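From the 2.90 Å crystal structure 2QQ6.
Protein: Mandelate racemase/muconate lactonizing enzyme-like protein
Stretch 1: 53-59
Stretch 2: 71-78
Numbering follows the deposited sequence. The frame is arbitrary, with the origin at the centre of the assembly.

Stretch 1 53-59: NMEEQLL
Stretch 2 71-78: EKMRRWNI

Stretch 2 supplies a helix that enters from earlier in the chain and runs through Trp-76, with phi near -65° and psi between about -27° and -53°. Asn-77, at -97/17, is the first residue to leave helical values. Stretch 1 packs against this helix without regular secondary structure of its own, although much of its backbone is compact: Met-54 lies at -85/-11, Glu-55 at -62/-41, Glu-56 at -61/-4, Gln-57 at -105/-16 and Leu-58 at -101/-38, before Leu-59 extends to -42/118. The two chains run in roughly opposite senses. The register is set by Gln-57 and Met-73, whose CA atoms lie 7.2 Å apart, and the two stretches together bury 399 Å².

The helix presents Lys-72 and Trp-76, one turn apart, with Met-73 beside Lys-72 and Asn-77 following. Lys-72 and Trp-76 point their CA-to-CB bonds toward stretch 1, while Arg-74 points away. Gln-57, the residue most covered by the other stretch, points toward the helix. Its m, m rotamer with chi3 at -54° lays the side chain over the Trp-76 indole, whose chi1 is t (178°) and chi2 -100°. Gln-57 CG sits 4.1 Å from the centroid of the five-membered ring and 2° off the normal, a CH-pi contact over the face; Gln-57 OE1 lies over the same ring system, 3.6 Å from Trp-76 CE3.

The one hydrogen bond across the contact is made to backbone. Lys-72, with chi angles t, p, t, m, brings NZ to Gln-57 O at 2.8 Å, so its long chain spans the gap to a main-chain acceptor.

Met-54 and Met-73, both selenomethionine, are central to the apolar part, joined by Trp-76 and Leu-58. Met-54 starts sideways, but chi1 -81°, chi2 -67° and chi3 105° bring its end to the helix: Met-54 SE is 3.7 Å from Met-73 CB, and Met-54 CE lies 3.5 Å from Trp-76 CD1, approaching the ring obliquely. Met-73 (m, t, m) places SE 4.4 Å from Leu-58 CD1, a looser contact; Leu-58 has chi1 m and chi2 at 120°, between wells.

Asn-77, chi1 m and chi2 -72°, folds back so that ND2 makes a weak 2.6 Å hydrogen bond to Met-73 O, while OD1 lies 3.7 Å from Met-54 CE. The rule is economical: one CH-pi contact over an indole face, one lysine-to-carbonyl bond and an apolar cluster of Met-54 with Met-73 and Trp-76.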

# COMPACT_ATOMS: atom_id res chain seq x y z
N ASN B 53 4.84 -12.66 -9.59
CA ASN B 53 5.69 -11.67 -10.26
C ASN B 53 7.03 -11.56 -9.54
O ASN B 53 8.00 -11.04 -10.09
CB ASN B 53 4.98 -10.30 -10.27
CG ASN B 53 5.87 -9.16 -10.75
OD1 ASN B 53 6.80 -8.75 -10.05
ND2 ASN B 53 5.59 -8.64 -11.93
N MSE B 54 7.05 -12.07 -8.32
CA MSE B 54 8.23 -12.04 -7.47
C MSE B 54 9.22 -13.17 -7.67
O MSE B 54 10.33 -13.11 -7.13
CB MSE B 54 7.78 -12.04 -6.01
CG MSE B 54 7.36 -10.68 -5.50
SE MSE B 54 8.90 -9.50 -5.42
CE MSE B 54 8.49 -8.40 -7.00
N GLU B 55 8.85 -14.20 -8.42
CA GLU B 55 9.73 -15.35 -8.61
C GLU B 55 11.08 -15.07 -9.29
O GLU B 55 12.11 -15.61 -8.87
CB GLU B 55 8.97 -16.44 -9.36
CG GLU B 55 9.71 -17.78 -9.49
CD GLU B 55 8.78 -18.93 -9.85
OE1 GLU B 55 7.94 -18.75 -10.77
OE2 GLU B 55 8.87 -20.01 -9.22
N GLU B 56 11.10 -14.24 -10.32
CA GLU B 56 12.34 -13.95 -11.04
C GLU B 56 13.40 -13.31 -10.16
O GLU B 56 14.52 -13.08 -10.60
CB GLU B 56 12.10 -13.03 -12.24
CG GLU B 56 11.15 -13.59 -13.29
CD GLU B 56 9.68 -13.24 -13.02
OE1 GLU B 56 9.27 -13.24 -11.83
OE2 GLU B 56 8.94 -12.97 -14.00
N GLN B 57 13.05 -13.03 -8.91
CA GLN B 57 13.99 -12.40 -8.00
C GLN B 57 14.55 -13.37 -6.97
O GLN B 57 15.57 -13.08 -6.34
CB GLN B 57 13.32 -11.24 -7.28
CG GLN B 57 12.96 -10.08 -8.20
CD GLN B 57 14.18 -9.47 -8.85
OE1 GLN B 57 15.13 -9.08 -8.16
NE2 GLN B 57 14.18 -9.39 -10.18
N LEU B 58 13.91 -14.52 -6.81
CA LEU B 58 14.36 -15.48 -5.82
C LEU B 58 15.17 -16.65 -6.35
O LEU B 58 16.13 -17.10 -5.70
CB LEU B 58 13.15 -16.03 -5.05
CG LEU B 58 12.34 -15.02 -4.24
CD1 LEU B 58 10.90 -15.02 -4.74
CD2 LEU B 58 12.40 -15.37 -2.75
N LEU B 59 14.79 -17.14 -7.52
CA LEU B 59 15.46 -18.29 -8.11
C LEU B 59 16.97 -18.29 -8.00
O LEU B 59 17.64 -17.40 -8.53
CB LEU B 59 15.03 -18.43 -9.56
CG LEU B 59 13.56 -18.83 -9.63
CD1 LEU B 59 13.14 -19.02 -11.06
CD2 LEU B 59 13.35 -20.11 -8.83
N GLU B 71 14.33 -7.60 1.90
CA GLU B 71 14.85 -6.32 1.49
C GLU B 71 15.11 -6.30 0.01
O GLU B 71 15.07 -5.26 -0.61
CB GLU B 71 16.13 -6.02 2.25
CG GLU B 71 15.87 -5.69 3.70
CD GLU B 71 14.99 -4.46 3.85
OE1 GLU B 71 14.05 -4.50 4.68
OE2 GLU B 71 15.23 -3.45 3.13
N LYS B 72 15.36 -7.47 -0.55
CA LYS B 72 15.60 -7.56 -1.98
C LYS B 72 14.29 -7.24 -2.69
O LYS B 72 14.23 -6.37 -3.56
CB LYS B 72 16.06 -8.99 -2.32
CG LYS B 72 16.07 -9.37 -3.79
CD LYS B 72 17.37 -9.04 -4.48
CE LYS B 72 17.46 -9.75 -5.84
NZ LYS B 72 17.58 -11.23 -5.72
N MSE B 73 13.23 -7.91 -2.27
CA MSE B 73 11.92 -7.71 -2.88
C MSE B 73 11.32 -6.38 -2.49
O MSE B 73 10.82 -5.64 -3.35
CB MSE B 73 10.97 -8.84 -2.47
CG MSE B 73 11.46 -10.24 -2.83
SE MSE B 73 10.18 -11.58 -2.13
CE MSE B 73 10.98 -11.83 -0.35
N ARG B 74 11.37 -6.07 -1.20
CA ARG B 74 10.81 -4.82 -0.71
C ARG B 74 11.44 -3.68 -1.48
O ARG B 74 10.73 -2.85 -2.06
CB ARG B 74 11.07 -4.64 0.78
CG ARG B 74 9.90 -4.03 1.55
CD ARG B 74 10.41 -3.35 2.80
NE ARG B 74 11.30 -2.26 2.41
CZ ARG B 74 12.34 -1.85 3.13
NH1 ARG B 74 12.59 -2.44 4.29
NH2 ARG B 74 13.12 -0.87 2.68
N ARG B 75 12.76 -3.63 -1.51
CA ARG B 75 13.44 -2.58 -2.24
C ARG B 75 13.19 -2.73 -3.71
O ARG B 75 13.20 -1.74 -4.45
CB ARG B 75 14.94 -2.58 -1.98
CG ARG B 75 15.27 -2.28 -0.56
CD ARG B 75 16.73 -2.11 -0.30
NE ARG B 75 16.91 -2.19 1.15
CZ ARG B 75 18.02 -1.90 1.80
NH1 ARG B 75 19.09 -1.48 1.13
NH2 ARG B 75 18.07 -2.04 3.12
N TRP B 76 12.98 -3.97 -4.15
CA TRP B 76 12.75 -4.22 -5.57
C TRP B 76 11.49 -3.50 -6.01
O TRP B 76 11.37 -3.11 -7.18
CB TRP B 76 12.63 -5.72 -5.86
CG TRP B 76 12.33 -5.99 -7.32
CD1 TRP B 76 11.11 -6.27 -7.86
CD2 TRP B 76 13.24 -5.85 -8.42
NE1 TRP B 76 11.20 -6.31 -9.23
CE2 TRP B 76 12.49 -6.05 -9.60
CE3 TRP B 76 14.61 -5.57 -8.53
CZ2 TRP B 76 13.06 -5.98 -10.88
CZ3 TRP B 76 15.18 -5.50 -9.81
CH2 TRP B 76 14.41 -5.70 -10.96
N ASN B 77 10.59 -3.29 -5.06
CA ASN B 77 9.32 -2.64 -5.33
C ASN B 77 9.23 -1.15 -5.03
O ASN B 77 8.13 -0.61 -4.94
CB ASN B 77 8.22 -3.38 -4.55
CG ASN B 77 7.97 -4.79 -5.07
OD1 ASN B 77 7.40 -4.98 -6.15
ND2 ASN B 77 8.39 -5.80 -4.30
N ILE B 78 10.37 -0.47 -4.89
CA ILE B 78 10.32 0.95 -4.56
C ILE B 78 9.27 1.72 -5.33
O ILE B 78 8.43 2.36 -4.73
CB ILE B 78 11.67 1.68 -4.76
CG1 ILE B 78 12.41 1.74 -3.42
CG2 ILE B 78 11.44 3.11 -5.19
CD1 ILE B 78 13.45 2.88 -3.31